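Local coordinates for protein purine nucleoside phosphorylase (Thermus thermophilus, PDB 6TK9) that catalyses the reversible phosphorolysis of purine nucleosides, probably including inosine and guanosine, to the free base and a pentose 1-phosphate, at residues S111-N117 with S230-A236; M126-I132 with L178-A184; V170-L176 with R262-I267; L197-R201 with A236-R240. All coordinates share one frame; numbering follows the deposited sequence.

Contact 1 (S111-N117 with S230-A236). With PO4 (phosphate ion), chain G.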
loop_
_atom_site.group_PDB
_atom_site.type_symbol
_atom_site.label_atom_id
_atom_site.label_comp_id
_atom_site.label_asym_id
_atom_site.label_seq_id
_atom_site.Cartn_x
_atom_site.Cartn_y
_atom_site.Cartn_z
ATOM N N SER A 111 -12.960 17.807 19.079
ATOM C CA SER A 111 -11.621 18.302 18.667
ATOM C C SER A 111 -11.761 19.103 17.372
ATOM O O SER A 111 -12.736 18.881 16.623
ATOM C CB SER A 111 -10.654 17.149 18.493
ATOM O OG SER A 111 -11.241 16.125 17.698
ATOM N N ALA A 112 -10.824 20.004 17.116
ATOM C CA ALA A 112 -10.513 20.488 15.750
ATOM C C ALA A 112 -9.546 19.484 15.106
ATOM O O ALA A 112 -8.637 19.013 15.822
ATOM C CB ALA A 112 -9.927 21.881 15.802
ATOM N N ALA A 113 -9.750 19.143 13.832
ATOM C CA ALA A 113 -8.948 18.142 13.102
ATOM C C ALA A 113 -8.779 18.599 11.670
ATOM O O ALA A 113 -9.720 19.241 11.172
ATOM C CB ALA A 113 -9.622 16.798 13.121
ATOM N N GLY A 114 -7.648 18.234 11.057
ATOM C CA GLY A 114 -7.455 18.247 9.593
ATOM C C GLY A 114 -8.179 17.095 8.914
ATOM O O GLY A 114 -8.219 15.973 9.499
ATOM N N GLY A 115 -8.759 17.355 7.736
ATOM C CA GLY A 115 -9.265 16.310 6.822
ATOM C C GLY A 115 -8.143 15.690 5.991
ATOM O O GLY A 115 -7.464 16.442 5.280
ATOM N N LEU A 116 -7.938 14.370 6.072
ATOM C CA LEU A 116 -6.984 13.632 5.195
ATOM C C LEU A 116 -7.746 13.142 3.974
ATOM O O LEU A 116 -7.235 13.344 2.856
ATOM C CB LEU A 116 -6.351 12.452 5.936
ATOM C CG LEU A 116 -5.495 12.830 7.136
ATOM C CD1 LEU A 116 -5.254 11.615 8.003
ATOM C CD2 LEU A 116 -4.185 13.463 6.689
ATOM N N ASN A 117 -8.899 12.509 4.217
ATOM C CA ASN A 117 -9.900 12.089 3.195
ATOM C C ASN A 117 -10.180 13.266 2.263
ATOM O O ASN A 117 -10.730 14.269 2.713
ATOM C CB ASN A 117 -11.190 11.587 3.846
ATOM C CG ASN A 117 -11.964 10.631 2.962
ATOM O OD1 ASN A 117 -12.382 10.980 1.860
ATOM N ND2 ASN A 117 -12.161 9.419 3.448
ATOM N N SER A 230 -15.042 15.576 15.439
ATOM C CA SER A 230 -14.091 16.613 15.023
ATOM C C SER A 230 -14.826 17.537 14.056
ATOM O O SER A 230 -15.720 17.062 13.308
ATOM C CB SER A 230 -12.868 15.991 14.445
ATOM O OG SER A 230 -12.241 15.193 15.437
ATOM N N THR A 231 -14.558 18.825 14.213
ATOM C CA THR A 231 -14.770 19.869 13.202
ATOM C C THR A 231 -13.591 19.739 12.244
ATOM O O THR A 231 -12.448 19.875 12.697
ATOM C CB THR A 231 -14.865 21.252 13.856
ATOM O OG1 THR A 231 -16.051 21.303 14.663
ATOM C CG2 THR A 231 -14.857 22.349 12.813
ATOM N N ILE A 232 -13.857 19.411 10.987
ATOM C CA ILE A 232 -12.804 19.392 9.945
ATOM C C ILE A 232 -12.526 20.859 9.579
ATOM O O ILE A 232 -13.128 21.363 8.636
ATOM C CB ILE A 232 -13.237 18.513 8.763
ATOM C CG1 ILE A 232 -13.574 17.093 9.223
ATOM C CG2 ILE A 232 -12.178 18.523 7.670
ATOM C CD1 ILE A 232 -12.418 16.359 9.826
ATOM N N THR A 233 -11.663 21.511 10.356
ATOM C CA THR A 233 -11.356 22.961 10.291
ATOM C C THR A 233 -10.600 23.296 9.002
ATOM O O THR A 233 -10.739 24.433 8.505
ATOM C CB THR A 233 -10.559 23.375 11.532
ATOM O OG1 THR A 233 -9.437 22.491 11.613
ATOM C CG2 THR A 233 -11.379 23.318 12.802
ATOM N N ASP A 234 -9.805 22.356 8.494
ATOM C CA ASP A 234 -8.969 22.542 7.273
ATOM C C ASP A 234 -8.951 21.218 6.503
ATOM O O ASP A 234 -9.411 20.200 7.039
ATOM C CB ASP A 234 -7.559 23.059 7.615
ATOM C CG ASP A 234 -6.697 22.141 8.486
ATOM O OD1 ASP A 234 -7.085 21.889 9.653
ATOM O OD2 ASP A 234 -5.625 21.693 8.007
ATOM N N MET A 235 -8.440 21.245 5.280
ATOM C CA MET A 235 -8.226 20.034 4.461
ATOM C C MET A 235 -6.707 19.819 4.376
ATOM O O MET A 235 -6.000 20.639 3.758
ATOM C CB MET A 235 -8.889 20.185 3.083
ATOM C CG MET A 235 -10.423 20.025 3.123
ATOM S SD MET A 235 -11.000 18.522 3.995
ATOM C CE MET A 235 -10.270 17.246 2.975
ATOM N N ALA A 236 -6.230 18.797 5.086
ATOM C CA ALA A 236 -4.818 18.362 5.145
ATOM C C ALA A 236 -4.594 17.335 4.034
ATOM O O ALA A 236 -4.627 16.106 4.305
ATOM C CB ALA A 236 -4.507 17.813 6.522
HETATM P P PO4 G . -7.996 19.885 19.883
HETATM O O1 PO4 G . -7.691 19.944 21.388
HETATM O O2 PO4 G . -7.011 20.763 19.117
HETATM O O3 PO4 G . -9.401 20.376 19.596
HETATM O O4 PO4 G . -7.900 18.430 19.435
#

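Contact 2 (M126-I132 with L178-A184)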
loop_
_atom_site.group_PDB
_atom_site.type_symbol
_atom_site.label_atom_id
_atom_site.label_comp_id
_atom_site.label_asym_id
_atom_site.label_seq_id
_atom_site.Cartn_x
_atom_site.Cartn_y
_atom_site.Cartn_z
ATOM N N MET A 126 -17.003 15.286 11.373
ATOM C CA MET A 126 -16.621 13.866 11.196
ATOM C C MET A 126 -16.919 13.160 12.506
ATOM O O MET A 126 -16.318 13.534 13.512
ATOM C CB MET A 126 -15.141 13.672 10.834
ATOM C CG MET A 126 -14.784 12.214 10.515
ATOM S SD MET A 126 -12.991 11.878 10.449
ATOM C CE MET A 126 -12.667 11.372 12.134
ATOM N N LEU A 127 -17.852 12.218 12.463
ATOM C CA LEU A 127 -18.049 11.199 13.512
ATOM C C LEU A 127 -16.833 10.270 13.504
ATOM O O LEU A 127 -16.431 9.836 12.418
ATOM C CB LEU A 127 -19.333 10.443 13.173
ATOM C CG LEU A 127 -19.680 9.267 14.075
ATOM C CD1 LEU A 127 -19.927 9.743 15.491
ATOM C CD2 LEU A 127 -20.893 8.527 13.532
ATOM N N HIS A 128 -16.258 9.990 14.667
ATOM C CA HIS A 128 -15.130 9.039 14.821
ATOM C C HIS A 128 -15.693 7.617 14.772
ATOM O O HIS A 128 -16.602 7.323 15.576
ATOM C CB HIS A 128 -14.392 9.285 16.136
ATOM C CG HIS A 128 -13.619 10.559 16.188
ATOM N ND1 HIS A 128 -12.602 10.748 17.093
ATOM C CD2 HIS A 128 -13.712 11.698 15.460
ATOM C CE1 HIS A 128 -12.096 11.958 16.921
ATOM N NE2 HIS A 128 -12.758 12.564 15.916
ATOM N N LEU A 129 -15.169 6.777 13.877
ATOM C CA LEU A 129 -15.481 5.328 13.813
ATOM C C LEU A 129 -14.372 4.513 14.459
ATOM O O LEU A 129 -14.688 3.462 14.985
ATOM C CB LEU A 129 -15.646 4.929 12.353
ATOM C CG LEU A 129 -16.851 5.562 11.679
ATOM C CD1 LEU A 129 -17.019 5.025 10.263
ATOM C CD2 LEU A 129 -18.104 5.314 12.503
ATOM N N ASP A 130 -13.123 4.981 14.390
ATOM C CA ASP A 130 -11.941 4.284 14.975
ATOM C C ASP A 130 -10.759 5.253 15.060
ATOM O O ASP A 130 -10.871 6.399 14.562
ATOM C CB ASP A 130 -11.564 3.066 14.133
ATOM C CG ASP A 130 -10.987 1.909 14.912
ATOM O OD1 ASP A 130 -10.911 2.029 16.138
ATOM O OD2 ASP A 130 -10.591 0.910 14.266
ATOM N N TYR A 131 -9.658 4.817 15.662
ATOM C CA TYR A 131 -8.476 5.684 15.911
ATOM C C TYR A 131 -7.197 4.921 15.560
ATOM O O TYR A 131 -7.127 3.648 15.579
ATOM C CB TYR A 131 -8.456 6.188 17.367
ATOM C CG TYR A 131 -8.054 5.144 18.379
ATOM C CD1 TYR A 131 -6.732 4.776 18.538
ATOM C CD2 TYR A 131 -8.997 4.471 19.124
ATOM C CE1 TYR A 131 -6.357 3.758 19.399
ATOM C CE2 TYR A 131 -8.634 3.483 20.028
ATOM C CZ TYR A 131 -7.308 3.108 20.156
ATOM O OH TYR A 131 -6.937 2.119 21.026
ATOM N N ILE A 132 -6.173 5.699 15.266
ATOM C CA ILE A 132 -4.787 5.208 15.052
ATOM C C ILE A 132 -3.909 6.019 15.995
ATOM O O ILE A 132 -4.059 7.264 15.973
ATOM C CB ILE A 132 -4.361 5.395 13.587
ATOM C CG1 ILE A 132 -4.954 4.314 12.675
ATOM C CG2 ILE A 132 -2.843 5.450 13.491
ATOM C CD1 ILE A 132 -4.758 4.590 11.180
ATOM N N LEU A 178 -23.066 14.133 7.596
ATOM C CA LEU A 178 -22.101 13.675 8.634
ATOM C C LEU A 178 -21.039 12.805 7.960
ATOM O O LEU A 178 -21.381 11.651 7.598
ATOM C CB LEU A 178 -22.862 12.891 9.706
ATOM C CG LEU A 178 -22.046 12.360 10.884
ATOM C CD1 LEU A 178 -21.398 13.494 11.683
ATOM C CD2 LEU A 178 -22.929 11.526 11.787
ATOM N N PHE A 179 -19.834 13.365 7.766
ATOM C CA PHE A 179 -18.603 12.617 7.414
ATOM C C PHE A 179 -18.262 11.669 8.560
ATOM O O PHE A 179 -18.610 11.949 9.728
ATOM C CB PHE A 179 -17.406 13.525 7.156
ATOM C CG PHE A 179 -17.602 14.462 6.006
ATOM C CD1 PHE A 179 -17.729 13.971 4.720
ATOM C CD2 PHE A 179 -17.717 15.830 6.219
ATOM C CE1 PHE A 179 -17.919 14.841 3.656
ATOM C CE2 PHE A 179 -17.929 16.697 5.159
ATOM C CZ PHE A 179 -18.027 16.199 3.877
ATOM N N GLU A 180 -17.615 10.561 8.203
ATOM C CA GLU A 180 -17.269 9.449 9.118
ATOM C C GLU A 180 -15.821 9.054 8.831
ATOM O O GLU A 180 -15.397 9.225 7.682
ATOM C CB GLU A 180 -18.244 8.290 8.907
ATOM C CG GLU A 180 -19.715 8.679 9.038
ATOM C CD GLU A 180 -20.657 7.492 8.977
ATOM O OE1 GLU A 180 -20.186 6.380 8.651
ATOM O OE2 GLU A 180 -21.855 7.677 9.248
ATOM N N GLY A 181 -15.074 8.583 9.833
ATOM C CA GLY A 181 -13.766 7.971 9.558
ATOM C C GLY A 181 -12.901 7.751 10.777
ATOM O O GLY A 181 -13.404 7.809 11.935
ATOM N N VAL A 182 -11.626 7.488 10.481
ATOM C CA VAL A 182 -10.568 7.076 11.440
ATOM C C VAL A 182 -9.786 8.315 11.818
ATOM O O VAL A 182 -9.312 8.993 10.867
ATOM C CB VAL A 182 -9.637 6.031 10.804
ATOM C CG1 VAL A 182 -8.534 5.595 11.760
ATOM C CG2 VAL A 182 -10.432 4.848 10.294
ATOM N N TYR A 183 -9.644 8.550 13.127
ATOM C CA TYR A 183 -8.869 9.689 13.697
ATOM C C TYR A 183 -7.443 9.237 14.018
ATOM O O TYR A 183 -7.310 8.311 14.819
ATOM C CB TYR A 183 -9.543 10.244 14.959
ATOM C CG TYR A 183 -8.861 11.438 15.588
ATOM C CD1 TYR A 183 -7.865 11.270 16.528
ATOM C CD2 TYR A 183 -9.242 12.736 15.286
ATOM C CE1 TYR A 183 -7.263 12.349 17.150
ATOM C CE2 TYR A 183 -8.642 13.831 15.893
ATOM C CZ TYR A 183 -7.643 13.639 16.832
ATOM O OH TYR A 183 -7.012 14.704 17.432
ATOM N N ALA A 184 -6.432 9.894 13.443
ATOM C CA ALA A 184 -4.991 9.679 13.738
ATOM C C ALA A 184 -4.473 10.755 14.703
ATOM O O ALA A 184 -4.488 11.990 14.355
ATOM C CB ALA A 184 -4.193 9.688 12.455
#

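Contact 3 (V170-L176 with R262-I267)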
loop_
_atom_site.group_PDB
_atom_site.type_symbol
_atom_site.label_atom_id
_atom_site.label_comp_id
_atom_site.label_asym_id
_atom_site.label_seq_id
_atom_site.Cartn_x
_atom_site.Cartn_y
_atom_site.Cartn_z
ATOM N N VAL A 170 -29.335 11.608 14.226
ATOM C CA VAL A 170 -29.499 13.051 14.548
ATOM C C VAL A 170 -29.046 13.881 13.348
ATOM O O VAL A 170 -29.640 14.937 13.132
ATOM C CB VAL A 170 -28.778 13.445 15.847
ATOM C CG1 VAL A 170 -28.788 14.956 16.077
ATOM C CG2 VAL A 170 -29.355 12.703 17.042
ATOM N N ALA A 171 -28.050 13.439 12.592
ATOM C CA ALA A 171 -27.565 14.178 11.397
ATOM C C ALA A 171 -28.665 14.211 10.329
ATOM O O ALA A 171 -28.986 15.319 9.834
ATOM C CB ALA A 171 -26.306 13.560 10.848
ATOM N N ARG A 172 -29.232 13.046 10.006
ATOM C CA ARG A 172 -30.389 12.912 9.074
ATOM C C ARG A 172 -31.485 13.895 9.501
ATOM O O ARG A 172 -31.773 14.791 8.702
ATOM C CB ARG A 172 -30.831 11.448 9.013
ATOM C CG ARG A 172 -29.856 10.599 8.209
ATOM C CD ARG A 172 -29.744 9.101 8.434
ATOM N NE ARG A 172 -30.627 8.413 9.371
ATOM C CZ ARG A 172 -30.248 7.358 10.110
ATOM N NH1 ARG A 172 -29.010 6.890 10.032
ATOM N NH2 ARG A 172 -31.102 6.785 10.946
ATOM N N ARG A 173 -31.993 13.769 10.733
ATOM C CA ARG A 173 -33.017 14.662 11.345
ATOM C C ARG A 173 -32.683 16.138 11.043
ATOM O O ARG A 173 -33.594 16.852 10.558
ATOM C CB ARG A 173 -33.120 14.357 12.845
ATOM C CG ARG A 173 -34.412 14.784 13.529
ATOM C CD ARG A 173 -34.297 16.058 14.367
ATOM N NE ARG A 173 -34.835 17.251 13.701
ATOM C CZ ARG A 173 -34.655 18.522 14.091
ATOM N NH1 ARG A 173 -33.929 18.811 15.162
ATOM N NH2 ARG A 173 -35.198 19.504 13.388
ATOM N N GLN A 174 -31.429 16.582 11.240
ATOM C CA GLN A 174 -31.037 18.020 11.135
ATOM C C GLN A 174 -30.652 18.380 9.691
ATOM O O GLN A 174 -30.098 19.480 9.505
ATOM C CB GLN A 174 -29.899 18.388 12.105
ATOM C CG GLN A 174 -30.218 18.121 13.576
ATOM C CD GLN A 174 -29.200 18.626 14.577
ATOM O OE1 GLN A 174 -29.360 18.434 15.788
ATOM N NE2 GLN A 174 -28.158 19.298 14.098
ATOM N N ASP A 175 -30.956 17.523 8.708
ATOM C CA ASP A 175 -30.557 17.676 7.277
ATOM C C ASP A 175 -29.061 18.056 7.195
ATOM O O ASP A 175 -28.702 18.961 6.399
ATOM C CB ASP A 175 -31.491 18.653 6.546
ATOM C CG ASP A 175 -31.461 18.530 5.026
ATOM O OD1 ASP A 175 -31.598 17.390 4.523
ATOM O OD2 ASP A 175 -31.273 19.571 4.347
ATOM N N LEU A 176 -28.215 17.349 7.960
ATOM C CA LEU A 176 -26.752 17.592 8.118
ATOM C C LEU A 176 -25.977 16.389 7.551
ATOM O O LEU A 176 -26.280 15.243 7.948
ATOM C CB LEU A 176 -26.498 17.813 9.617
ATOM C CG LEU A 176 -25.104 18.256 10.066
ATOM C CD1 LEU A 176 -24.276 17.050 10.467
ATOM C CD2 LEU A 176 -24.384 19.093 9.012
ATOM N N ARG A 262 -25.697 22.955 17.557
ATOM C CA ARG A 262 -27.038 22.412 17.208
ATOM C C ARG A 262 -26.955 20.885 17.126
ATOM O O ARG A 262 -27.950 20.219 17.493
ATOM C CB ARG A 262 -27.561 23.009 15.904
ATOM C CG ARG A 262 -29.039 22.738 15.674
ATOM C CD ARG A 262 -29.493 23.081 14.269
ATOM N NE ARG A 262 -30.733 22.363 13.992
ATOM C CZ ARG A 262 -31.146 21.979 12.781
ATOM N NH1 ARG A 262 -30.425 22.237 11.697
ATOM N NH2 ARG A 262 -32.286 21.320 12.666
ATOM N N TYR A 263 -25.811 20.349 16.673
ATOM C CA TYR A 263 -25.615 18.892 16.475
ATOM C C TYR A 263 -25.379 18.266 17.853
ATOM O O TYR A 263 -26.074 17.282 18.198
ATOM C CB TYR A 263 -24.541 18.612 15.410
ATOM C CG TYR A 263 -24.310 17.143 15.147
ATOM C CD1 TYR A 263 -25.300 16.340 14.609
ATOM C CD2 TYR A 263 -23.107 16.543 15.472
ATOM C CE1 TYR A 263 -25.109 14.980 14.408
ATOM C CE2 TYR A 263 -22.883 15.192 15.247
ATOM C CZ TYR A 263 -23.887 14.403 14.715
ATOM O OH TYR A 263 -23.665 13.070 14.535
ATOM N N VAL A 264 -24.474 18.839 18.651
ATOM C CA VAL A 264 -24.108 18.258 19.978
ATOM C C VAL A 264 -25.380 18.195 20.818
ATOM O O VAL A 264 -25.651 17.130 21.434
ATOM C CB VAL A 264 -23.003 19.059 20.684
ATOM C CG1 VAL A 264 -22.783 18.559 22.104
ATOM C CG2 VAL A 264 -21.688 19.022 19.909
ATOM N N ARG A 265 -26.143 19.295 20.810
ATOM C CA ARG A 265 -27.444 19.429 21.533
ATOM C C ARG A 265 -28.390 18.321 21.054
ATOM O O ARG A 265 -28.968 17.639 21.921
ATOM C CB ARG A 265 -28.067 20.813 21.314
ATOM C CG ARG A 265 -27.435 21.942 22.119
ATOM C CD ARG A 265 -27.958 23.274 21.615
ATOM N NE ARG A 265 -27.455 24.391 22.399
ATOM C CZ ARG A 265 -27.866 24.707 23.623
ATOM N NH1 ARG A 265 -28.793 23.984 24.233
ATOM N NH2 ARG A 265 -27.342 25.751 24.241
ATOM N N GLY A 266 -28.527 18.153 19.732
ATOM C CA GLY A 266 -29.338 17.087 19.112
ATOM C C GLY A 266 -29.055 15.731 19.738
ATOM O O GLY A 266 -30.013 15.050 20.156
ATOM N N ILE A 267 -27.773 15.373 19.828
ATOM C CA ILE A 267 -27.287 14.096 20.426
ATOM C C ILE A 267 -27.631 14.070 21.924
ATOM O O ILE A 267 -28.294 13.110 22.355
ATOM C CB ILE A 267 -25.777 13.940 20.159
ATOM C CG1 ILE A 267 -25.516 13.681 18.674
ATOM C CG2 ILE A 267 -25.168 12.868 21.051
ATOM C CD1 ILE A 267 -24.158 14.141 18.192
#

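Contact 4 (L197-R201 with A236-R240)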
loop_
_atom_site.group_PDB
_atom_site.type_symbol
_atom_site.label_atom_id
_atom_site.label_comp_id
_atom_site.label_asym_id
_atom_site.label_seq_id
_atom_site.Cartn_x
_atom_site.Cartn_y
_atom_site.Cartn_z
ATOM N N LEU A 197 1.547 13.489 5.991
ATOM C CA LEU A 197 0.084 13.468 5.724
ATOM C C LEU A 197 -0.215 12.278 4.807
ATOM O O LEU A 197 -1.177 11.518 5.103
ATOM C CB LEU A 197 -0.391 14.770 5.085
ATOM C CG LEU A 197 -0.425 16.015 5.974
ATOM C CD1 LEU A 197 -0.859 17.218 5.140
ATOM C CD2 LEU A 197 -1.346 15.828 7.180
ATOM N N ARG A 198 0.587 12.113 3.747
ATOM C CA ARG A 198 0.408 11.021 2.761
ATOM C C ARG A 198 0.514 9.701 3.512
ATOM O O ARG A 198 -0.368 8.852 3.327
ATOM C CB ARG A 198 1.425 11.079 1.619
ATOM C CG ARG A 198 0.997 10.250 0.416
ATOM C CD ARG A 198 1.976 10.292 -0.744
ATOM N NE ARG A 198 1.786 9.158 -1.649
ATOM C CZ ARG A 198 2.760 8.475 -2.252
ATOM N NH1 ARG A 198 4.034 8.780 -2.047
ATOM N NH2 ARG A 198 2.451 7.467 -3.052
ATOM N N LEU A 199 1.536 9.580 4.359
ATOM C CA LEU A 199 1.812 8.350 5.138
ATOM C C LEU A 199 0.555 8.000 5.960
ATOM O O LEU A 199 0.127 6.818 5.902
ATOM C CB LEU A 199 3.074 8.601 5.968
ATOM C CG LEU A 199 3.293 7.751 7.219
ATOM C CD1 LEU A 199 4.763 7.799 7.623
ATOM C CD2 LEU A 199 2.425 8.215 8.368
ATOM N N LEU A 200 -0.093 8.977 6.607
ATOM C CA LEU A 200 -1.232 8.703 7.542
ATOM C C LEU A 200 -2.514 8.393 6.758
ATOM O O LEU A 200 -3.299 7.560 7.228
ATOM C CB LEU A 200 -1.469 9.888 8.483
ATOM C CG LEU A 200 -0.358 10.157 9.490
ATOM C CD1 LEU A 200 -0.530 11.529 10.114
ATOM C CD2 LEU A 200 -0.322 9.066 10.533
ATOM N N ARG A 201 -2.737 9.040 5.618
ATOM C CA ARG A 201 -3.905 8.724 4.755
ATOM C C ARG A 201 -3.805 7.251 4.317
ATOM O O ARG A 201 -4.811 6.519 4.443
ATOM C CB ARG A 201 -3.990 9.692 3.569
ATOM C CG ARG A 201 -5.376 9.782 2.938
ATOM C CD ARG A 201 -5.466 10.715 1.733
ATOM N NE ARG A 201 -4.347 10.455 0.837
ATOM C CZ ARG A 201 -3.732 11.357 0.087
ATOM N NH1 ARG A 201 -4.138 12.616 0.073
ATOM N NH2 ARG A 201 -2.705 10.984 -0.649
ATOM N N ALA A 236 -6.230 18.797 5.086
ATOM C CA ALA A 236 -4.818 18.362 5.145
ATOM C C ALA A 236 -4.594 17.335 4.034
ATOM O O ALA A 236 -4.627 16.106 4.305
ATOM C CB ALA A 236 -4.507 17.813 6.522
ATOM N N VAL A 237 -4.420 17.825 2.813
ATOM C CA VAL A 237 -4.145 16.954 1.637
ATOM C C VAL A 237 -2.885 17.466 0.940
ATOM O O VAL A 237 -2.834 18.571 0.412
ATOM C CB VAL A 237 -5.389 16.797 0.733
ATOM C CG1 VAL A 237 -6.522 17.736 1.131
ATOM C CG2 VAL A 237 -5.061 16.892 -0.754
ATOM N N PRO A 238 -1.807 16.656 0.939
ATOM C CA PRO A 238 -0.484 17.139 0.529
ATOM C C PRO A 238 -0.255 17.371 -0.973
ATOM O O PRO A 238 0.817 17.803 -1.330
ATOM C CB PRO A 238 0.441 15.998 0.987
ATOM C CG PRO A 238 -0.434 14.750 0.939
ATOM C CD PRO A 238 -1.808 15.236 1.354
ATOM N N GLU A 239 -1.235 17.096 -1.833
ATOM C CA GLU A 239 -1.088 17.404 -3.281
ATOM C C GLU A 239 -1.977 18.613 -3.612
ATOM O O GLU A 239 -2.513 18.662 -4.725
ATOM C CB GLU A 239 -1.264 16.132 -4.122
ATOM C CG GLU A 239 -2.251 15.112 -3.582
ATOM C CD GLU A 239 -1.753 14.017 -2.644
ATOM O OE1 GLU A 239 -1.064 13.065 -3.096
ATOM O OE2 GLU A 239 -2.111 14.087 -1.463
ATOM N N ARG A 240 -2.050 19.557 -2.659
ATOM C CA ARG A 240 -2.733 20.883 -2.685
ATOM C C ARG A 240 -1.802 21.866 -1.952
ATOM O O ARG A 240 -1.263 21.441 -0.912
ATOM C CB ARG A 240 -4.099 20.759 -1.990
ATOM C CG ARG A 240 -5.290 20.699 -2.936
ATOM C CD ARG A 240 -6.333 19.627 -2.653
ATOM N NE ARG A 240 -7.389 20.009 -1.719
ATOM C CZ ARG A 240 -8.545 19.354 -1.538
ATOM N NH1 ARG A 240 -8.823 18.249 -2.216
ATOM N NH2 ARG A 240 -9.429 19.805 -0.665
#

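Contact 1 (S111-N117 with S230-A236)
Gly115 lies against Met235 and Ala236 where two parallel strands of the central sheet run out. Gly115 N gives a nearly straight bond to Asp234 O (3.0 Å, 169°). Its oxygen takes a weak bond from Ala236 N. A side chain on Gly115 would clash with Met235 SD and crowd Ile232 CG2, so bare backbone suits the close approach. Ala113 lies two residues earlier on the same strand. Ala113 N reaches Thr231 O at 3.0 Å, and Ala113 O receives Thr233 N at 3.1 Å. Ala113 CB rests on Ser230 CB at 3.6 Å, on the face that also carries Ser111 and Ile232. Ala236 turns its methyl toward the 111-117 segment, with Ala236 CB 3.5 Å from Gly115 O. At the other end Ser111 OG and Ser230 OG are 2.6 Å apart, and Ser230 OG also bonds His128 NE2. Ser111 OG, placed between its backbone N and carbonyl carbon (chi1 49°), turns toward Ser230. Ala112 N donates a hydrogen bond of 2.9 Å to phosphate O3. Ser29, Arg80, His82 and Ser211 also bind this ion, probably from the crystallisation medium. A backbone N-H of the strand thus helps hold the anion, consistent with the phosphate-substrate site of the family.

Contact 2 (M126-I132 with L178-A184)
Gly181 O accepts the N-H of Leu129 at 2.8 Å in an almost straight bond (178°). The CA-H of His128 approaches the same oxygen. The Leu129 bond joins two parallel strands of a beta-alpha-beta unit, whose connecting helix 161-173 packs on Leu127, Leu129 and Leu178. Between the pairs Leu127-Glu180 and Tyr131-Tyr183 the 126-132 strand has one residue more than its partner, as in a beta bulge. Met126 lies along the neighbouring strand. With CG anti to its backbone N (chi1 -174°), Met126 CG reaches Gly181 N at 3.7 Å, and the bent end brings Met126 CE to 3.6 Å from Gly181 O. An alanine at Met126 lacks the thioether, which would probably leave a gap over Gly181 and beside Tyr183 CB. Leu129 CD1 meets Glu180 CB at 3.7 Å, while the Glu180 carboxylate pairs with Arg168. Asp130 OD2 accepts from Ala195 N of a neighbouring subunit. His128 is fixed by Tyr159 OH at ND1 and Ser230 OG at NE2. Its ring and that of Tyr183 are nearly parallel, 23° apart, but offset, with little overlap. Tyr183 CB sits over one face of the imidazole, 3.9 Å from its centroid.

Contact 3 (V170-L176 with R262-I267)
Val170 and Gly266 meet where the end of helix 161-173 packs on helix 257-270. The first helix closes in a Schellman motif, with Asp175 at positive phi and Leu176 N bonded back to Ala171 O. The apolar contacts come first. Val170 CG1 lies 3.7 Å from Gly266 CA, and a CB on Gly266 would strike that methyl. The Tyr263 ring, its CG anti to the backbone N (chi1 -179°), reaches in between the helices. Val170 CG1 touches Tyr263 CD1 at 4.0 Å, and Ala171 CB meets Tyr263 CE1 at the same distance. Tyr263 OH is held by Ala167 O. Polar contacts are made by flat groups. The Gln174 side chain and Arg262 run antiparallel, with the amide almost flat on the guanidinium (11°). Gln174 CB covers one face of the guanidinium, 3.8 Å from Arg262 NH2. An alanine here keeps CB but lacks CG and the amide, so the Arg262 guanidinium is likely to lose its flat stacking partner and turn more freely. Charge comes third. Asp175 and Arg172 pair with the same residues, swapped, of a neighbouring subunit. Arg173 NH2 comes to the guanidinium edge of Arg262, like charge to like, 3.5 Å from Arg262 NH2.

Contact 4 (L197-R201 with A236-R240)
Leu197 in helix 194-202 and Pro238 in the type I turn from Val237 to Arg240 face each other with their CA atoms 6.4 Å apart. The turn follows strand 225-235. The apolar part centres on Leu197 and the proline ring. Leu197 CD2 rests on the methyl of Ala236, 3.8 Å from Ala236 CB. Leu197 CB stands 4.0 Å from Pro238 CD, and Pro238 CG reaches on toward Arg198 N. One helical turn further on, Arg201 passes the same ring, with Arg201 NH1 3.7 Å from Pro238 CD. The chain of Arg201 is extended as far as CD and then bends (chi3 46°), which brings the guanidinium across to Glu239. There a salt bridge forms end-on. Arg201 NH1 gives a bond of 2.9 Å to Glu239 OE2, and Arg201 NH2 a longer one of 3.3 Å to the same oxygen. The oxygen lies close to the guanidinium plane. The carboxylate is tilted, its plane 39° from that of the guanidinium, and both nitrogens come to OE2 from the same face. One oxygen therefore takes two donors. Arg194 NH1 bonds to Pro238 O and Arg240 O, a second tie between helix and turn. Glu239 O and Arg240 NH1 bond reciprocally with the same residues of a neighbouring subunit, where Arg201 also makes a weak, long ion pair with Glu239. The arrangement is an end-on Arg-Glu salt bridge joining helix 194-202 to the type I turn after strand 225-235, at a subunit interface of the hexamer.

In the fold
Contacts 1 and 2 belong to one sheet, in which strands 225-235 and 124-133 are neighbours; their centres are 10 Å apart. Ser230 O lies 2.9 Å from Met126 N, probably hydrogen-bonded, which ties contact 2 to the end of contact 1 beside the phosphate. The side chain of Tyr183 also approaches this ion, nearest atoms about 4 Å apart. Contact 4 continues from contact 1 through the shared Ala236, and Leu116 CD2 touches Leu197 CD2 at 3.7 Å. Contact 3 joins contact 2 through Leu178: Leu178 CB is 3.7 Å from Ala171 CB. Contacts 3 and 4 lie far apart, with centres 29 Å from each other. Both contacts 2 and 3 touch one common neighbouring subunit.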